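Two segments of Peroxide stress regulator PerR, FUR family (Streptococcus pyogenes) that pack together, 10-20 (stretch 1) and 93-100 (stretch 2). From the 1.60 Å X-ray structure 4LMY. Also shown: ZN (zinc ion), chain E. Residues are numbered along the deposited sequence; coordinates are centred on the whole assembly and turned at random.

Stretch 1 10-20: LDAYENVLEHL
Stretch 2 93-100: DFMGHQHV

Stretch 1 enters extended and turns into a helix that starts at Ala12 and runs on past Leu20; stretch 2 has strands at 93-94 and 98-100 joined by a short loop. The helix axis approaches the 98-100 strand to 7.5 Å, with 114° between their N-to-C directions, and the contact buries 448 Å² in total.

Leu10 (phi/psi -144/130) is extended and forms a single antiparallel bridge with His99 (-129/127), CA to CA 5.0 Å. Two hydrogen bonds define the register: Leu10 N to His99 O, 3.0 Å at 152°, and His99 N to Leu10 O, 2.8 Å and nearly linear at 177°. The Leu10 side chain (m, t) points sideways, its CD1 4.5 Å from His99 CD2.

Asp11 (-74/-178) ends the extended run and caps the helix. With chi1 in p, its OD2 accepts from Glu14 N at 2.8 Å and 167°, while its carbonyl O receives Asn15 N at 2.8 Å, the first of the i to i+4 bonds that continue to Leu20 N on Val16 O, 2.9 Å.

Ala12 (-57/-46) opens the helix close to the backbone of stretch 2. Its CA lies 4.7 Å from Gln98 CA and 3.7 Å from His97 O, and its CB meets Phe94 CE2 at 4.0 Å. Tyr13 (chi1 t) points away, and Glu14 (m, m) is out of reach.

Asn15 (chi1 t, chi2 -104°) points toward stretch 2 and reaches the zinc ion. The modelled ND2 is 2.2 Å from ZN, but the amide is probably turned over, so the identity of the ligating atom remains open. The end of the side chain packs against the His97 ring.

One turn of helix supplies the next metal ligand, but first Val16 (chi1 t) extends the apolar patch begun by Ala12: its CG2 sits at the edge of the Phe94 ring, 3.6 Å from Phe94 CZ. Phe94 itself has chi1 -171° and chi2 92°. At Gly96, an ideal CB would fall 2.8 Å from Phe94 CZ, a clash. Leu17 and Glu18 do not touch stretch 2.

His19 (chi1 -80°, chi2 -103°) binds ZN through NE2 at 2.2 Å. His97 NE2 (p, -84°) and His99 NE2 (m, -97°) lie 2.2 and 2.1 Å from ZN, and two further atoms come from elsewhere in the structure. The 3.2 Å between His19 NE2 and His97 NE2 therefore reflects shared coordination, not a hydrogen bond; their ring planes meet at 80°. Leu20 lies beyond the contact.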

# COMPACT_ATOMS: atom_id res chain seq x y z
N LEU B 10 -1.22 12.84 6.67
CA LEU B 10 -0.21 13.60 5.95
C LEU B 10 0.40 12.71 4.88
O LEU B 10 0.81 11.58 5.17
CB LEU B 10 0.90 14.04 6.91
CG LEU B 10 0.55 14.91 8.12
CD1 LEU B 10 1.73 14.99 9.08
CD2 LEU B 10 0.11 16.30 7.69
N ASP B 11 0.47 13.18 3.64
CA ASP B 11 1.19 12.42 2.62
C ASP B 11 2.69 12.52 2.86
O ASP B 11 3.12 13.15 3.82
CB ASP B 11 0.79 12.83 1.19
CG ASP B 11 1.10 14.28 0.87
OD1 ASP B 11 0.57 14.77 -0.16
OD2 ASP B 11 1.84 14.95 1.62
N ALA B 12 3.48 11.91 1.98
CA ALA B 12 4.94 11.90 2.16
C ALA B 12 5.51 13.32 2.23
O ALA B 12 6.31 13.62 3.11
CB ALA B 12 5.61 11.11 1.04
N TYR B 13 5.08 14.18 1.32
CA TYR B 13 5.56 15.56 1.25
C TYR B 13 5.21 16.35 2.50
O TYR B 13 6.09 16.93 3.15
CB TYR B 13 5.00 16.25 0.00
CG TYR B 13 5.33 17.73 -0.11
CD1 TYR B 13 4.43 18.69 0.31
CD2 TYR B 13 6.54 18.15 -0.64
CE1 TYR B 13 4.72 20.04 0.21
CE2 TYR B 13 6.84 19.50 -0.74
CZ TYR B 13 5.92 20.44 -0.32
OH TYR B 13 6.22 21.78 -0.42
N GLU B 14 3.92 16.37 2.85
CA GLU B 14 3.47 17.09 4.03
C GLU B 14 4.06 16.53 5.32
O GLU B 14 4.23 17.25 6.30
CB GLU B 14 1.94 17.12 4.10
CG GLU B 14 1.27 17.90 2.97
CD GLU B 14 1.61 19.38 2.98
OE1 GLU B 14 2.06 19.90 4.02
OE2 GLU B 14 1.42 20.03 1.93
N ASN B 15 4.36 15.23 5.32
CA ASN B 15 4.99 14.62 6.49
C ASN B 15 6.39 15.16 6.72
O ASN B 15 6.75 15.49 7.85
CB ASN B 15 5.03 13.10 6.37
CG ASN B 15 5.78 12.46 7.52
OD1 ASN B 15 6.93 12.04 7.37
ND2 ASN B 15 5.15 12.41 8.69
N VAL B 16 7.18 15.25 5.65
CA VAL B 16 8.53 15.78 5.75
C VAL B 16 8.51 17.19 6.34
O VAL B 16 9.26 17.49 7.27
CB VAL B 16 9.24 15.80 4.39
CG1 VAL B 16 10.60 16.48 4.51
CG2 VAL B 16 9.40 14.40 3.86
N LEU B 17 7.64 18.03 5.80
CA LEU B 17 7.53 19.41 6.24
C LEU B 17 7.13 19.49 7.71
O LEU B 17 7.67 20.30 8.46
CB LEU B 17 6.53 20.19 5.38
CG LEU B 17 6.88 20.34 3.90
CD1 LEU B 17 6.00 21.40 3.24
CD2 LEU B 17 8.36 20.68 3.73
N GLU B 18 6.19 18.64 8.12
CA GLU B 18 5.76 18.61 9.52
C GLU B 18 6.91 18.24 10.46
O GLU B 18 7.12 18.89 11.48
CB GLU B 18 4.59 17.65 9.71
CG GLU B 18 4.11 17.51 11.15
CD GLU B 18 3.51 18.79 11.71
OE1 GLU B 18 3.44 18.92 12.95
OE2 GLU B 18 3.12 19.67 10.92
N HIS B 19 7.66 17.21 10.09
CA HIS B 19 8.82 16.78 10.87
C HIS B 19 9.87 17.89 10.95
O HIS B 19 10.45 18.13 12.01
CB HIS B 19 9.44 15.52 10.28
CG HIS B 19 8.72 14.25 10.64
ND1 HIS B 19 9.19 13.38 11.60
CD2 HIS B 19 7.57 13.72 10.18
CE1 HIS B 19 8.36 12.36 11.70
NE2 HIS B 19 7.37 12.54 10.85
N LEU B 20 10.12 18.54 9.82
CA LEU B 20 11.11 19.62 9.77
C LEU B 20 10.68 20.83 10.59
O LEU B 20 11.51 21.44 11.27
CB LEU B 20 11.41 20.03 8.32
CG LEU B 20 12.12 19.00 7.45
CD1 LEU B 20 12.52 19.60 6.11
CD2 LEU B 20 13.33 18.41 8.16
N ASP B 93 17.83 8.01 -2.41
CA ASP B 93 16.48 7.50 -2.61
C ASP B 93 15.56 7.95 -1.49
O ASP B 93 15.87 7.78 -0.31
CB ASP B 93 16.49 5.97 -2.67
CG ASP B 93 15.13 5.39 -3.00
OD1 ASP B 93 14.50 5.87 -3.96
OD2 ASP B 93 14.69 4.46 -2.29
N PHE B 94 14.43 8.54 -1.86
CA PHE B 94 13.44 8.94 -0.87
C PHE B 94 12.66 7.72 -0.39
O PHE B 94 12.15 6.95 -1.21
CB PHE B 94 12.48 9.98 -1.46
CG PHE B 94 11.57 10.61 -0.44
CD1 PHE B 94 11.93 11.79 0.20
CD2 PHE B 94 10.36 10.02 -0.12
CE1 PHE B 94 11.10 12.36 1.14
CE2 PHE B 94 9.53 10.59 0.82
CZ PHE B 94 9.89 11.77 1.45
N MET B 95 12.57 7.53 0.92
CA MET B 95 11.80 6.42 1.48
C MET B 95 10.95 6.85 2.67
O MET B 95 10.40 6.02 3.40
CB MET B 95 12.72 5.23 1.82
CG MET B 95 13.33 5.23 3.22
SD MET B 95 14.26 6.72 3.64
CE MET B 95 15.73 5.99 4.38
N GLY B 96 10.82 8.17 2.85
CA GLY B 96 10.06 8.73 3.95
C GLY B 96 8.63 8.22 4.04
O GLY B 96 7.99 7.93 3.03
N HIS B 97 8.13 8.13 5.27
CA HIS B 97 6.81 7.58 5.53
C HIS B 97 5.70 8.61 5.35
O HIS B 97 5.95 9.78 5.06
CB HIS B 97 6.76 7.08 6.97
CG HIS B 97 6.90 8.17 7.99
ND1 HIS B 97 8.12 8.66 8.40
CD2 HIS B 97 5.96 8.89 8.65
CE1 HIS B 97 7.93 9.62 9.28
NE2 HIS B 97 6.63 9.78 9.46
N GLN B 98 4.46 8.16 5.53
CA GLN B 98 3.32 9.05 5.54
C GLN B 98 2.36 8.60 6.64
O GLN B 98 2.61 7.60 7.31
CB GLN B 98 2.60 9.04 4.19
CG GLN B 98 1.90 7.73 3.90
CD GLN B 98 0.98 7.81 2.70
OE1 GLN B 98 0.58 6.79 2.16
NE2 GLN B 98 0.64 9.02 2.28
N HIS B 99 1.27 9.33 6.81
CA HIS B 99 0.28 8.97 7.81
C HIS B 99 -1.11 8.93 7.18
O HIS B 99 -1.55 9.88 6.55
CB HIS B 99 0.33 9.93 8.99
CG HIS B 99 1.66 9.97 9.66
ND1 HIS B 99 1.95 9.24 10.79
CD2 HIS B 99 2.80 10.62 9.33
CE1 HIS B 99 3.21 9.46 11.14
NE2 HIS B 99 3.75 10.29 10.27
N VAL B 100 -1.79 7.80 7.38
CA VAL B 100 -3.05 7.50 6.71
C VAL B 100 -4.17 7.34 7.74
O VAL B 100 -3.97 6.73 8.78
CB VAL B 100 -2.93 6.20 5.88
CG1 VAL B 100 -4.23 5.87 5.17
CG2 VAL B 100 -1.77 6.31 4.89
ZN ZN E . 5.58 11.35 10.57